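Local coordinates for protein mycosin-1 (Mycobacterium smegmatis, PDB 4KB5) that acts as a subtilisin-like serine protease that cleaves EspB and may regulate ESX-1 secretion, part of the mycobacterial type VII system, at residues Ala62-Ala67 against Ala174-Ile179; Gly320-Val325 against Asn339-Thr344; Ile261-Gln266 against Gly283-Ser288. All coordinates share one frame; numbering follows the deposited sequence.

Overall arrangement
Followed from the N terminus, the three contacts come in series: none nests inside or crosses another. Contact 1 closes first, a loop of 106 residues that brings Ala62-Ala67 beside Ala174-Ile179 as central neighbours in the seven-stranded parallel sheet of the subtilase domain. Contact 3 comes next, closing a 16-residue loop, and joins the ends of strands 256-261 and 279-282, at one margin of that sheet. Contact 2, last, closes the shortest loop, 13 residues, folding helix 334-343 back on helix 311-328. Contacts 1 and 2 touch, since Ala323 of helix 311-328 packs on Val64, Val66 and Val176. Contact 3 stands apart, its nearest atoms about 11 Å from contact 1 and about 12 Å from contact 2.

Contact 1: Ala62-Ala67 against Ala174-Ile179; sequences AGVTVA and AQVINI
Gln175 crosses Thr65 at about a right angle and delivers its amide oxygen to the main chain of the neighbouring strand. Its CG lies anti to its own carbonyl carbon (chi1 -68°), and a bend at the next bond carries OE1 back to Thr65 N, 2.9 Å away. The N-H points almost straight at the oxygen (161°), which thus fills the place where a parallel strand would offer a main-chain carbonyl. A water donates both to Gln175 OE1 and to Gly63 O and lies 2.7 Å from Thr65 OG1, so the polar glutamine and threonine suit this partly open end.

Beyond it the parallel ladder takes over. Thr65 O receives Gln175 N at 3.0 Å and, weakly, Val176 N; Ala67 N then reaches Val176 O at 2.8 Å, and Asn178 N reaches Ala67 O. On one face Val66 and Val176 lie side by side and point the same way, Val66 CG2 being 3.9 Å from Val176 CB. With Val64 they meet Ala323 of helix 311-328; the branched valines present methyls to the helix. On the other face Ala67 CB is only 3.6 Å from Ala174 CB, a close approach suited to alanine, and Ile177 CG1 lies beside Ala67 CB under helix 154-171.

This is the central region of the subtilase parallel sheet, and the strand of Ala67 runs on to Asp70, inferred to belong to the charge relay. Asn178, whose side chain is about 5 Å from that of Asp70, hydrogen-bonds through ND2 to Ser319 OG. The chemistry therefore changes along the strands, from a hydrated amide at one end, through apolar faces, to the buried amide of Asn178 near Asp70.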
loop_
_atom_site.group_PDB
_atom_site.type_symbol
_atom_site.label_atom_id
_atom_site.label_comp_id
_atom_site.label_asym_id
_atom_site.label_seq_id
_atom_site.Cartn_x
_atom_site.Cartn_y
_atom_site.Cartn_z
ATOM N N ALA A 62 -11.998 1.768 -15.796
ATOM C CA ALA A 62 -11.680 1.809 -17.221
ATOM C C ALA A 62 -10.863 3.051 -17.522
ATOM O O ALA A 62 -11.215 4.152 -17.080
ATOM C CB ALA A 62 -12.953 1.803 -18.060
ATOM N N GLY A 63 -9.768 2.866 -18.257
ATOM C CA GLY A 63 -8.893 3.973 -18.649
ATOM C C GLY A 63 -7.839 4.345 -17.618
ATOM O O GLY A 63 -7.069 5.275 -17.831
ATOM N N VAL A 64 -7.786 3.618 -16.505
ATOM C CA VAL A 64 -6.864 3.964 -15.430
ATOM C C VAL A 64 -5.773 2.914 -15.282
ATOM O O VAL A 64 -6.043 1.723 -15.371
ATOM C CB VAL A 64 -7.601 4.150 -14.077
ATOM C CG1 VAL A 64 -6.608 4.486 -12.965
ATOM C CG2 VAL A 64 -8.678 5.227 -14.192
ATOM N N THR A 65 -4.546 3.361 -15.037
ATOM C CA THR A 65 -3.419 2.455 -14.851
ATOM C C THR A 65 -2.959 2.489 -13.407
ATOM O O THR A 65 -2.690 3.557 -12.859
ATOM C CB THR A 65 -2.254 2.835 -15.804
ATOM O OG1 THR A 65 -2.693 2.677 -17.157
ATOM C CG2 THR A 65 -1.025 1.962 -15.579
ATOM N N VAL A 66 -2.895 1.316 -12.788
ATOM C CA VAL A 66 -2.450 1.187 -11.414
ATOM C C VAL A 66 -1.149 0.405 -11.352
ATOM O O VAL A 66 -1.060 -0.723 -11.874
ATOM C CB VAL A 66 -3.509 0.479 -10.533
ATOM C CG1 VAL A 66 -3.058 0.427 -9.073
ATOM C CG2 VAL A 66 -4.857 1.186 -10.655
ATOM N N ALA A 67 -0.144 1.013 -10.722
ATOM C CA ALA A 67 1.114 0.345 -10.471
ATOM C C ALA A 67 1.061 -0.363 -9.130
ATOM O O ALA A 67 0.657 0.210 -8.099
ATOM C CB ALA A 67 2.268 1.341 -10.511
ATOM N N ALA A 174 1.679 5.528 -14.532
ATOM C CA ALA A 174 0.737 5.101 -13.509
ATOM C C ALA A 174 -0.006 6.305 -12.911
ATOM O O ALA A 174 0.614 7.314 -12.570
ATOM C CB ALA A 174 1.472 4.338 -12.421
ATOM N N GLN A 175 -1.327 6.189 -12.794
ATOM C CA GLN A 175 -2.143 7.224 -12.152
ATOM C C GLN A 175 -2.424 6.934 -10.677
ATOM O O GLN A 175 -2.783 7.834 -9.907
ATOM C CB GLN A 175 -3.439 7.383 -12.922
ATOM C CG GLN A 175 -3.217 7.978 -14.297
ATOM C CD GLN A 175 -4.131 7.379 -15.330
ATOM O OE1 GLN A 175 -4.202 6.161 -15.481
ATOM N NE2 GLN A 175 -4.842 8.234 -16.054
ATOM N N VAL A 176 -2.283 5.664 -10.304
ATOM C CA VAL A 176 -2.424 5.197 -8.927
ATOM C C VAL A 176 -1.259 4.253 -8.690
ATOM O O VAL A 176 -0.922 3.426 -9.550
ATOM C CB VAL A 176 -3.754 4.427 -8.705
ATOM C CG1 VAL A 176 -3.887 3.975 -7.248
ATOM C CG2 VAL A 176 -4.956 5.275 -9.120
ATOM N N ILE A 177 -0.633 4.379 -7.535
ATOM C CA ILE A 177 0.510 3.547 -7.202
ATOM C C ILE A 177 0.282 2.988 -5.808
ATOM O O ILE A 177 0.165 3.755 -4.848
ATOM C CB ILE A 177 1.815 4.378 -7.219
ATOM C CG1 ILE A 177 2.057 4.995 -8.607
ATOM C CG2 ILE A 177 2.995 3.558 -6.729
ATOM C CD1 ILE A 177 3.143 6.056 -8.626
ATOM N N ASN A 178 0.191 1.665 -5.711
ATOM C CA ASN A 178 0.010 0.973 -4.429
ATOM C C ASN A 178 1.359 0.511 -3.929
ATOM O O ASN A 178 2.087 -0.173 -4.657
ATOM C CB ASN A 178 -0.953 -0.235 -4.599
ATOM C CG ASN A 178 -1.452 -0.790 -3.263
ATOM O OD1 ASN A 178 -0.911 -1.762 -2.730
ATOM N ND2 ASN A 178 -2.483 -0.167 -2.718
ATOM N N ILE A 179 1.711 0.865 -2.695
ATOM C CA ILE A 179 2.989 0.465 -2.134
ATOM C C ILE A 179 2.793 -0.455 -0.929
ATOM O O ILE A 179 2.231 -0.041 0.104
ATOM C CB ILE A 179 3.864 1.685 -1.741
ATOM C CG1 ILE A 179 4.213 2.524 -2.973
ATOM C CG2 ILE A 179 5.105 1.241 -0.980
ATOM C CD1 ILE A 179 4.989 3.795 -2.672
HETATM O O HOH W 1 -4.094 4.772 -18.060
#

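Contact 2: Gly320-Val325 against Asn339-Thr344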
loop_
_atom_site.group_PDB
_atom_site.type_symbol
_atom_site.label_atom_id
_atom_site.label_comp_id
_atom_site.label_asym_id
_atom_site.label_seq_id
_atom_site.Cartn_x
_atom_site.Cartn_y
_atom_site.Cartn_z
ATOM N N GLY A 320 -7.708 0.414 -5.354
ATOM C CA GLY A 320 -8.845 0.138 -6.249
ATOM C C GLY A 320 -9.870 1.263 -6.226
ATOM O O GLY A 320 -10.375 1.689 -7.274
ATOM N N LEU A 321 -10.193 1.758 -5.032
ATOM C CA LEU A 321 -11.178 2.857 -4.937
ATOM C C LEU A 321 -10.660 4.124 -5.642
ATOM O O LEU A 321 -11.391 4.801 -6.398
ATOM C CB LEU A 321 -11.540 3.131 -3.466
ATOM C CG LEU A 321 -12.489 4.332 -3.208
ATOM C CD1 LEU A 321 -13.800 4.231 -3.994
ATOM C CD2 LEU A 321 -12.776 4.508 -1.724
ATOM N N ALA A 322 -9.384 4.437 -5.425
ATOM C CA ALA A 322 -8.799 5.615 -6.083
ATOM C C ALA A 322 -8.947 5.544 -7.609
ATOM O O ALA A 322 -9.217 6.566 -8.265
ATOM C CB ALA A 322 -7.339 5.809 -5.661
ATOM N N ALA A 323 -8.797 4.338 -8.167
ATOM C CA ALA A 323 -8.997 4.126 -9.605
ATOM C C ALA A 323 -10.451 4.345 -10.034
ATOM O O ALA A 323 -10.720 4.978 -11.060
ATOM C CB ALA A 323 -8.513 2.738 -10.007
ATOM N N LEU A 324 -11.393 3.827 -9.251
ATOM C CA LEU A 324 -12.816 4.138 -9.483
ATOM C C LEU A 324 -13.056 5.651 -9.489
ATOM O O LEU A 324 -13.679 6.191 -10.411
ATOM C CB LEU A 324 -13.701 3.470 -8.419
ATOM C CG LEU A 324 -13.636 1.937 -8.354
ATOM C CD1 LEU A 324 -14.689 1.385 -7.408
ATOM C CD2 LEU A 324 -13.817 1.336 -9.738
ATOM N N VAL A 325 -12.542 6.327 -8.461
ATOM C CA VAL A 325 -12.694 7.782 -8.344
ATOM C C VAL A 325 -12.052 8.483 -9.544
ATOM O O VAL A 325 -12.646 9.395 -10.123
ATOM C CB VAL A 325 -12.109 8.312 -7.015
ATOM C CG1 VAL A 325 -12.138 9.836 -6.978
ATOM C CG2 VAL A 325 -12.869 7.722 -5.834
ATOM N N ASN A 339 -8.639 13.427 -0.775
ATOM C CA ASN A 339 -9.584 14.182 0.061
ATOM C C ASN A 339 -10.985 13.576 0.007
ATOM O O ASN A 339 -11.638 13.402 1.030
ATOM C CB ASN A 339 -9.653 15.661 -0.357
ATOM C CG ASN A 339 -10.709 16.435 0.436
ATOM O OD1 ASN A 339 -11.741 16.842 -0.104
ATOM N ND2 ASN A 339 -10.469 16.594 1.716
ATOM N N ARG A 340 -11.427 13.268 -1.204
ATOM C CA ARG A 340 -12.702 12.624 -1.449
ATOM C C ARG A 340 -12.840 11.253 -0.738
ATOM O O ARG A 340 -13.886 10.943 -0.153
ATOM C CB ARG A 340 -12.905 12.515 -2.954
ATOM C CG ARG A 340 -14.100 11.699 -3.386
ATOM C CD ARG A 340 -14.427 11.951 -4.847
ATOM N NE ARG A 340 -15.138 13.203 -5.007
ATOM C CZ ARG A 340 -16.448 13.375 -4.815
ATOM N NH1 ARG A 340 -16.966 14.579 -4.982
ATOM N NH2 ARG A 340 -17.241 12.367 -4.456
ATOM N N ILE A 341 -11.777 10.461 -0.764
ATOM C CA ILE A 341 -11.759 9.168 -0.087
ATOM C C ILE A 341 -11.796 9.306 1.445
ATOM O O ILE A 341 -12.547 8.593 2.118
ATOM C CB ILE A 341 -10.551 8.316 -0.558
ATOM C CG1 ILE A 341 -10.746 7.910 -2.025
ATOM C CG2 ILE A 341 -10.341 7.094 0.336
ATOM C CD1 ILE A 341 -9.579 7.150 -2.639
ATOM N N THR A 342 -11.005 10.224 1.998
ATOM C CA THR A 342 -10.961 10.390 3.446
ATOM C C THR A 342 -12.198 11.126 4.008
ATOM O O THR A 342 -12.623 10.837 5.115
ATOM C CB THR A 342 -9.675 11.103 3.898
ATOM O OG1 THR A 342 -9.612 12.395 3.279
ATOM C CG2 THR A 342 -8.432 10.264 3.488
ATOM N N ALA A 343 -12.761 12.051 3.235
ATOM C CA ALA A 343 -13.912 12.849 3.653
ATOM C C ALA A 343 -15.183 12.030 3.725
ATOM O O ALA A 343 -16.060 12.332 4.538
ATOM C CB ALA A 343 -14.125 14.028 2.709
ATOM N N THR A 344 -15.297 11.021 2.860
ATOM C CA THR A 344 -16.490 10.190 2.807
ATOM C C THR A 344 -16.339 8.897 3.607
ATOM O O THR A 344 -17.229 8.066 3.616
ATOM C CB THR A 344 -16.919 9.882 1.356
ATOM O OG1 THR A 344 -15.890 9.136 0.680
ATOM C CG2 THR A 344 -17.207 11.178 0.593
#
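Helix segments 320-325 and 339-343 run at 118° to each other, the axes of these short segments 10.7 Å apart at closest approach, and Ala322 and Ile341 are the residues whose backbones come nearest, with 7.6 Å between their CA atoms. Ile341 bridges this gap. Its CG1 stands anti to its own carbonyl carbon (chi1 -68°) and the chain extends from there, so that CD1 reaches the first helix and rests 3.9 Å from Ala322 CA. Alanine suits the spot because its single methyl group leaves the helix backbone within reach of an isoleucine tip; Ala322 CB itself touches the same CD1. Leu321 approaches Ile341 tip to tip, its CD2 4.0 Å from Ile341 CG1 and nearly as close to CG2.

Helix 311-328 is the helix of the subtilase fold that carries Ser312, inferred to be the charge-relay serine, near its N-terminal end. The present contact lies further along it, well away from that site, where the chain turns back through helix 334-343. There Val325 CG1 meets Arg340 obliquely, 3.8 Å from Arg340 CD. Arginine serves two environments here: its CD methylene lies against valine, while a bend at chi3 (-79°) turns the guanidinium aside, where NH2 donates to the carbonyls of Ala366 and Trp369 and the charged group forms a cation-pi contact with Phe329. Just past the end of helix 334-343, Thr344 OG1 donates to Arg340 O over 2.8 Å, while Ala365 and Ala366 of helix 363-368 pack against the threonine side chain.

Contact 3: Ile261-Gln266 against Gly283-Ser288; sequences IGQNGQ and GENLTS
The carboxylate of Glu284 lies flat against Gly262, whose CA sits over one face of the group, 3.5 Å from Glu284 CD and almost equally far from its two oxygens. Glycine suits this place, since with no side chain it lets the carboxylate settle directly on the backbone. A water donates to Glu284 OE1 over 2.8 Å, approaching well out of the carboxylate plane on the same side as Gly262; OE2 is hydrogen-bonded to Ser268 OG. The same water accepts from Gln263 N and donates to Gln263 OE1.

The amides of Gln263 and Asn285 stand 62° apart and their side chains cross at about a right angle. Asn285 ND2 is 2.9 Å from Gln263 OE1, but the N-H is poorly aimed (129°) and the bond weak.

These groups sit in the loops that follow neighbouring strands 256-261 and 279-282 at the margin of the subtilase parallel sheet, where Gly283 N donates to Ile261 O at 3.0 Å. From there Gly262 to Gly265 form a type I turn, closed by Gly265 N to Gly262 O at 2.8 Å, and Gly265 takes the positive phi that glycine accepts readily. Asn264 adds an Asx turn, its OD1 receiving Gln266 N from above the amide plane. Asn285 also has positive phi, which asparagine tolerates well, and Trp45 NE1 of helix 45-49 donates to Glu284 O.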
loop_
_atom_site.group_PDB
_atom_site.type_symbol
_atom_site.label_atom_id
_atom_site.label_comp_id
_atom_site.label_asym_id
_atom_site.label_seq_id
_atom_site.Cartn_x
_atom_site.Cartn_y
_atom_site.Cartn_z
ATOM N N ILE A 261 -8.768 -3.251 9.068
ATOM C CA ILE A 261 -9.877 -3.700 9.944
ATOM C C ILE A 261 -10.294 -5.162 9.692
ATOM O O ILE A 261 -10.083 -5.716 8.595
ATOM C CB ILE A 261 -11.141 -2.823 9.845
ATOM C CG1 ILE A 261 -11.640 -2.744 8.396
ATOM C CG2 ILE A 261 -10.885 -1.442 10.448
ATOM C CD1 ILE A 261 -13.147 -2.776 8.264
ATOM N N GLY A 262 -10.889 -5.772 10.716
ATOM C CA GLY A 262 -11.418 -7.125 10.619
ATOM C C GLY A 262 -12.894 -7.153 10.281
ATOM O O GLY A 262 -13.520 -6.093 10.095
ATOM N N GLN A 263 -13.445 -8.370 10.211
ATOM C CA GLN A 263 -14.859 -8.608 9.862
ATOM C C GLN A 263 -15.849 -7.822 10.716
ATOM O O GLN A 263 -16.892 -7.403 10.223
ATOM C CB GLN A 263 -15.189 -10.104 9.932
ATOM C CG GLN A 263 -14.845 -10.861 8.664
ATOM C CD GLN A 263 -14.683 -12.354 8.872
ATOM O OE1 GLN A 263 -13.806 -12.809 9.616
ATOM N NE2 GLN A 263 -15.509 -13.129 8.191
ATOM N N ASN A 264 -15.509 -7.620 11.989
ATOM C CA ASN A 264 -16.341 -6.847 12.912
ATOM C C ASN A 264 -16.161 -5.330 12.803
ATOM O O ASN A 264 -16.749 -4.581 13.584
ATOM C CB ASN A 264 -16.089 -7.303 14.355
ATOM C CG ASN A 264 -14.676 -7.011 14.831
ATOM O OD1 ASN A 264 -13.759 -6.771 14.035
ATOM N ND2 ASN A 264 -14.493 -7.034 16.144
ATOM N N GLY A 265 -15.346 -4.881 11.847
ATOM C CA GLY A 265 -15.132 -3.454 11.614
ATOM C C GLY A 265 -14.126 -2.799 12.543
ATOM O O GLY A 265 -13.867 -1.603 12.440
ATOM N N GLN A 266 -13.548 -3.577 13.449
ATOM C CA GLN A 266 -12.576 -3.041 14.405
ATOM C C GLN A 266 -11.153 -3.127 13.861
ATOM O O GLN A 266 -10.858 -4.023 13.072
ATOM C CB GLN A 266 -12.685 -3.772 15.751
ATOM C CG GLN A 266 -13.930 -3.408 16.555
ATOM C CD GLN A 266 -14.161 -1.907 16.629
ATOM O OE1 GLN A 266 -13.415 -1.181 17.281
ATOM N NE2 GLN A 266 -15.196 -1.436 15.949
ATOM N N GLY A 283 -8.753 -6.129 5.957
ATOM C CA GLY A 283 -7.410 -6.666 5.901
ATOM C C GLY A 283 -7.290 -8.014 6.589
ATOM O O GLY A 283 -6.176 -8.483 6.853
ATOM N N GLU A 284 -8.433 -8.650 6.851
ATOM C CA GLU A 284 -8.450 -9.961 7.539
ATOM C C GLU A 284 -9.291 -10.996 6.810
ATOM O O GLU A 284 -10.333 -10.659 6.241
ATOM C CB GLU A 284 -8.985 -9.830 8.963
ATOM C CG GLU A 284 -8.046 -9.133 9.931
ATOM C CD GLU A 284 -8.601 -9.095 11.345
ATOM O OE1 GLU A 284 -9.354 -10.028 11.715
ATOM O OE2 GLU A 284 -8.297 -8.129 12.085
ATOM N N ASN A 285 -8.835 -12.253 6.826
ATOM C CA ASN A 285 -9.601 -13.374 6.237
ATOM C C ASN A 285 -10.106 -13.046 4.844
ATOM O O ASN A 285 -11.285 -13.259 4.536
ATOM C CB ASN A 285 -10.800 -13.724 7.132
ATOM C CG ASN A 285 -10.387 -14.089 8.539
ATOM O OD1 ASN A 285 -9.536 -14.951 8.739
ATOM N ND2 ASN A 285 -10.983 -13.428 9.523
ATOM N N LEU A 286 -9.230 -12.510 4.002
ATOM C CA LEU A 286 -9.657 -12.062 2.677
ATOM C C LEU A 286 -9.655 -13.190 1.670
ATOM O O LEU A 286 -9.043 -14.235 1.893
ATOM C CB LEU A 286 -8.759 -10.927 2.167
ATOM C CG LEU A 286 -8.617 -9.728 3.112
ATOM C CD1 LEU A 286 -7.621 -8.756 2.507
ATOM C CD2 LEU A 286 -9.971 -9.078 3.339
ATOM N N THR A 287 -10.351 -12.950 0.563
ATOM C CA THR A 287 -10.271 -13.789 -0.620
ATOM C C THR A 287 -9.600 -12.996 -1.735
ATOM O O THR A 287 -9.892 -11.814 -1.929
ATOM C CB THR A 287 -11.675 -14.231 -1.075
ATOM O OG1 THR A 287 -12.291 -14.951 -0.007
ATOM C CG2 THR A 287 -11.613 -15.150 -2.319
ATOM N N SER A 288 -8.729 -13.674 -2.475
ATOM C CA SER A 288 -8.071 -13.095 -3.639
ATOM C C SER A 288 -7.769 -14.205 -4.644
ATOM O O SER A 288 -8.101 -15.368 -4.418
ATOM C CB SER A 288 -6.696 -12.546 -3.262
ATOM O OG SER A 288 -6.291 -11.523 -4.156
HETATM O O HOH W 2 -11.903 -10.705 10.690
#